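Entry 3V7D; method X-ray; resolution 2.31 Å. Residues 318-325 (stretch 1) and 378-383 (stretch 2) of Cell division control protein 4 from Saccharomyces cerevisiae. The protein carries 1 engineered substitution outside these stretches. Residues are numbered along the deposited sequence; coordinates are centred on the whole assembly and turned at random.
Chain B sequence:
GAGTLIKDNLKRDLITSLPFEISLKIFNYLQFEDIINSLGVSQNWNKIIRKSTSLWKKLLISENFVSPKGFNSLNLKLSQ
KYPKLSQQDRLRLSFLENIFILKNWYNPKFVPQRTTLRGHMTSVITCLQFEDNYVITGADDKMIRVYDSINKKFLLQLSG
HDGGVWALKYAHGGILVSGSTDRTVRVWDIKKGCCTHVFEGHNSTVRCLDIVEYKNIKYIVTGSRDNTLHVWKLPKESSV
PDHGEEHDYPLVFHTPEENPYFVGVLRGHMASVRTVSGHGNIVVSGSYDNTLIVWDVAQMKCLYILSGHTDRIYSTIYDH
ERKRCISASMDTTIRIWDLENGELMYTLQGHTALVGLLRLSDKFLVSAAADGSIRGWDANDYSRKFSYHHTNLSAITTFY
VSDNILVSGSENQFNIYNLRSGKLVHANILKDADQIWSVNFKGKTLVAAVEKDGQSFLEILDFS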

# COMPACT_ATOMS: atom_id res chain seq x y z
N TYR B 318 8.28 -5.61 -13.32
CA TYR B 318 9.39 -4.67 -13.22
C TYR B 318 9.25 -3.86 -11.94
O TYR B 318 8.41 -2.97 -11.85
CB TYR B 318 9.44 -3.76 -14.45
CG TYR B 318 10.46 -2.64 -14.35
CD1 TYR B 318 11.71 -2.87 -13.80
CD2 TYR B 318 10.17 -1.37 -14.83
CE1 TYR B 318 12.65 -1.86 -13.71
CE2 TYR B 318 11.11 -0.35 -14.76
CZ TYR B 318 12.35 -0.60 -14.19
OH TYR B 318 13.28 0.41 -14.10
N ASP B 319 10.06 -4.19 -10.95
CA ASP B 319 10.12 -3.42 -9.72
C ASP B 319 10.97 -2.18 -9.98
O ASP B 319 12.19 -2.22 -9.81
CB ASP B 319 10.75 -4.26 -8.60
CG ASP B 319 10.67 -3.58 -7.23
OD1 ASP B 319 10.31 -2.39 -7.16
OD2 ASP B 319 10.97 -4.26 -6.23
N HIS B 320 10.32 -1.09 -10.39
CA HIS B 320 11.04 0.13 -10.76
C HIS B 320 11.54 0.90 -9.53
O HIS B 320 12.52 1.62 -9.61
CB HIS B 320 10.17 1.03 -11.63
CG HIS B 320 8.89 1.46 -10.96
ND1 HIS B 320 7.76 0.68 -10.96
CD2 HIS B 320 8.58 2.58 -10.27
CE1 HIS B 320 6.80 1.30 -10.30
NE2 HIS B 320 7.27 2.46 -9.87
N GLU B 321 10.85 0.74 -8.41
CA GLU B 321 11.28 1.40 -7.18
C GLU B 321 12.67 0.92 -6.75
O GLU B 321 13.50 1.72 -6.34
CB GLU B 321 10.27 1.17 -6.06
CG GLU B 321 10.63 1.89 -4.77
CD GLU B 321 9.76 1.47 -3.59
OE1 GLU B 321 8.60 1.07 -3.82
OE2 GLU B 321 10.25 1.54 -2.45
N ARG B 322 12.90 -0.38 -6.86
CA ARG B 322 14.17 -0.96 -6.43
C ARG B 322 15.09 -1.26 -7.61
O ARG B 322 16.22 -1.70 -7.42
CB ARG B 322 13.93 -2.23 -5.63
CG ARG B 322 13.01 -2.04 -4.44
CD ARG B 322 12.81 -3.33 -3.67
NE ARG B 322 11.95 -3.12 -2.52
CZ ARG B 322 10.62 -3.09 -2.58
NH1 ARG B 322 10.00 -3.24 -3.74
NH2 ARG B 322 9.91 -2.89 -1.48
N LYS B 323 14.59 -1.00 -8.82
CA LYS B 323 15.32 -1.30 -10.05
C LYS B 323 15.66 -2.79 -10.13
O LYS B 323 16.83 -3.16 -10.25
CB LYS B 323 16.58 -0.44 -10.19
CG LYS B 323 16.30 1.05 -10.32
CD LYS B 323 17.54 1.80 -10.77
CE LYS B 323 17.96 1.38 -12.18
NZ LYS B 323 17.07 1.94 -13.24
N ARG B 324 14.63 -3.62 -10.05
CA ARG B 324 14.79 -5.06 -10.11
C ARG B 324 13.75 -5.68 -11.02
O ARG B 324 12.75 -5.06 -11.36
CB ARG B 324 14.65 -5.68 -8.72
CG ARG B 324 15.70 -5.26 -7.71
CD ARG B 324 15.34 -5.80 -6.33
NE ARG B 324 16.26 -5.33 -5.30
CZ ARG B 324 16.08 -5.53 -4.00
NH1 ARG B 324 15.01 -6.19 -3.57
NH2 ARG B 324 16.97 -5.08 -3.13
N CYS B 325 14.00 -6.92 -11.42
CA CYS B 325 13.01 -7.69 -12.16
C CYS B 325 12.69 -8.98 -11.43
O CYS B 325 13.58 -9.66 -10.92
CB CYS B 325 13.50 -8.02 -13.57
SG CYS B 325 12.40 -9.18 -14.41
N ASP B 378 8.93 -11.01 1.47
CA ASP B 378 9.21 -9.62 1.77
C ASP B 378 9.64 -8.92 0.48
O ASP B 378 10.48 -9.43 -0.26
CB ASP B 378 10.31 -9.52 2.82
CG ASP B 378 10.56 -8.10 3.26
OD1 ASP B 378 9.89 -7.66 4.21
OD2 ASP B 378 11.41 -7.42 2.63
N ALA B 379 9.06 -7.77 0.20
CA ALA B 379 9.30 -7.10 -1.08
C ALA B 379 10.73 -6.61 -1.23
O ALA B 379 11.16 -6.27 -2.33
CB ALA B 379 8.32 -5.96 -1.29
N ASN B 380 11.48 -6.56 -0.13
CA ASN B 380 12.84 -6.04 -0.19
C ASN B 380 13.92 -7.10 -0.08
O ASN B 380 14.86 -7.10 -0.87
CB ASN B 380 13.05 -4.94 0.86
CG ASN B 380 14.35 -4.18 0.65
OD1 ASN B 380 14.79 -4.00 -0.49
ND2 ASN B 380 14.96 -3.74 1.74
N ASP B 381 13.80 -8.01 0.89
CA ASP B 381 14.81 -9.06 1.08
C ASP B 381 14.31 -10.48 0.79
O ASP B 381 15.06 -11.45 0.91
CB ASP B 381 15.47 -8.98 2.46
CG ASP B 381 14.49 -9.17 3.61
OD1 ASP B 381 13.48 -9.90 3.46
OD2 ASP B 381 14.73 -8.60 4.69
N TYR B 382 13.03 -10.60 0.43
CA TYR B 382 12.44 -11.87 -0.02
C TYR B 382 12.46 -12.99 1.02
O TYR B 382 12.39 -14.17 0.66
CB TYR B 382 13.05 -12.32 -1.35
CG TYR B 382 13.09 -11.19 -2.35
CD1 TYR B 382 11.94 -10.77 -3.00
CD2 TYR B 382 14.27 -10.51 -2.60
CE1 TYR B 382 11.97 -9.72 -3.90
CE2 TYR B 382 14.31 -9.46 -3.49
CZ TYR B 382 13.16 -9.07 -4.14
OH TYR B 382 13.20 -8.02 -5.03
N SER B 383 12.55 -12.62 2.29
CA SER B 383 12.34 -13.58 3.36
C SER B 383 10.87 -14.00 3.34
O SER B 383 10.01 -13.26 2.85
CB SER B 383 12.71 -12.98 4.73
OG SER B 383 11.83 -11.93 5.09
O HOH W 1 10.79 -6.66 -5.15

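Stretch 1 is a tight connection between two strands. Asp319 closes the first strand, Arg324 opens the second, and the pair is joined by backbone hydrogen bonds in both directions: Arg324 N to Asp319 O at 2.8 Å and a weak one from Asp319 N to Arg324 O at 2.9 Å. The chain reverses between them, with Lys323 in a left-handed conformation (phi 58°, psi 57°). Stretch 2 is also a turn, held by Tyr382 N donating to Asp378 O at 2.9 Å and Asp378 N donating to Ser383 O at 2.9 Å; here Tyr382 has the positive phi. The backbones stay well apart, the CA atoms of Arg322 and Asn380 lying 8.2 Å from each other, so long side chains must span the gap.

Each turn is braced by an aspartate. In stretch 2, Asp378 OD2 accepts from Asn380 N at 2.9 Å and from Asp381 N at 3.0 Å, a carboxylate satisfying amides that the bend leaves free. In stretch 1, Asp319 OD1 accepts from Arg322 N at 3.3 Å, while its OD2 forms a salt bridge with Arg322 NH1 at 2.9 Å. This pairing helps fix the extended arginine, whose guanidinium presents one face to Ala379 O and Asn380 N. Arg322 CZ lies 3.2 Å from Ala379 O, but the approach over the face gives poor hydrogen-bond geometry: Arg322 NE, 3.3 Å from Ala379 O, is not bonded to it. The contact is one of packing and favourable electrostatics. The small Ala379 side chain meets the same group, its CB 3.5 Å from Arg322 NH2.

Arg324 makes the direct hydrogen bonds between the stretches. Its side chain reaches across nearly fully extended, and NH1 donates to Asn380 O at 2.9 Å and to Tyr382 OH at 3.0 Å. Both acceptors lie at the guanidinium edge, near its plane, where the N-H bonds point. Arginine suits this place because one terminal nitrogen carries two hydrogens and can serve a carbonyl and a phenol together. Tyr382 CA-to-CB points sideways, yet the length of the ring carries its hydroxyl to the arginine.

A water completes the junction. It donates to Asp319 OD2 at 2.6 Å and to Ala379 O at 2.9 Å, and its oxygen accepts from Tyr382 OH at 2.8 Å. The phenol thus donates to water while accepting from Arg324 NH1, and the water bridges Asp319 OD2 and Ala379 O, which are 4.4 Å apart. The contact is small, burying 242 Å² in all, and predominantly polar.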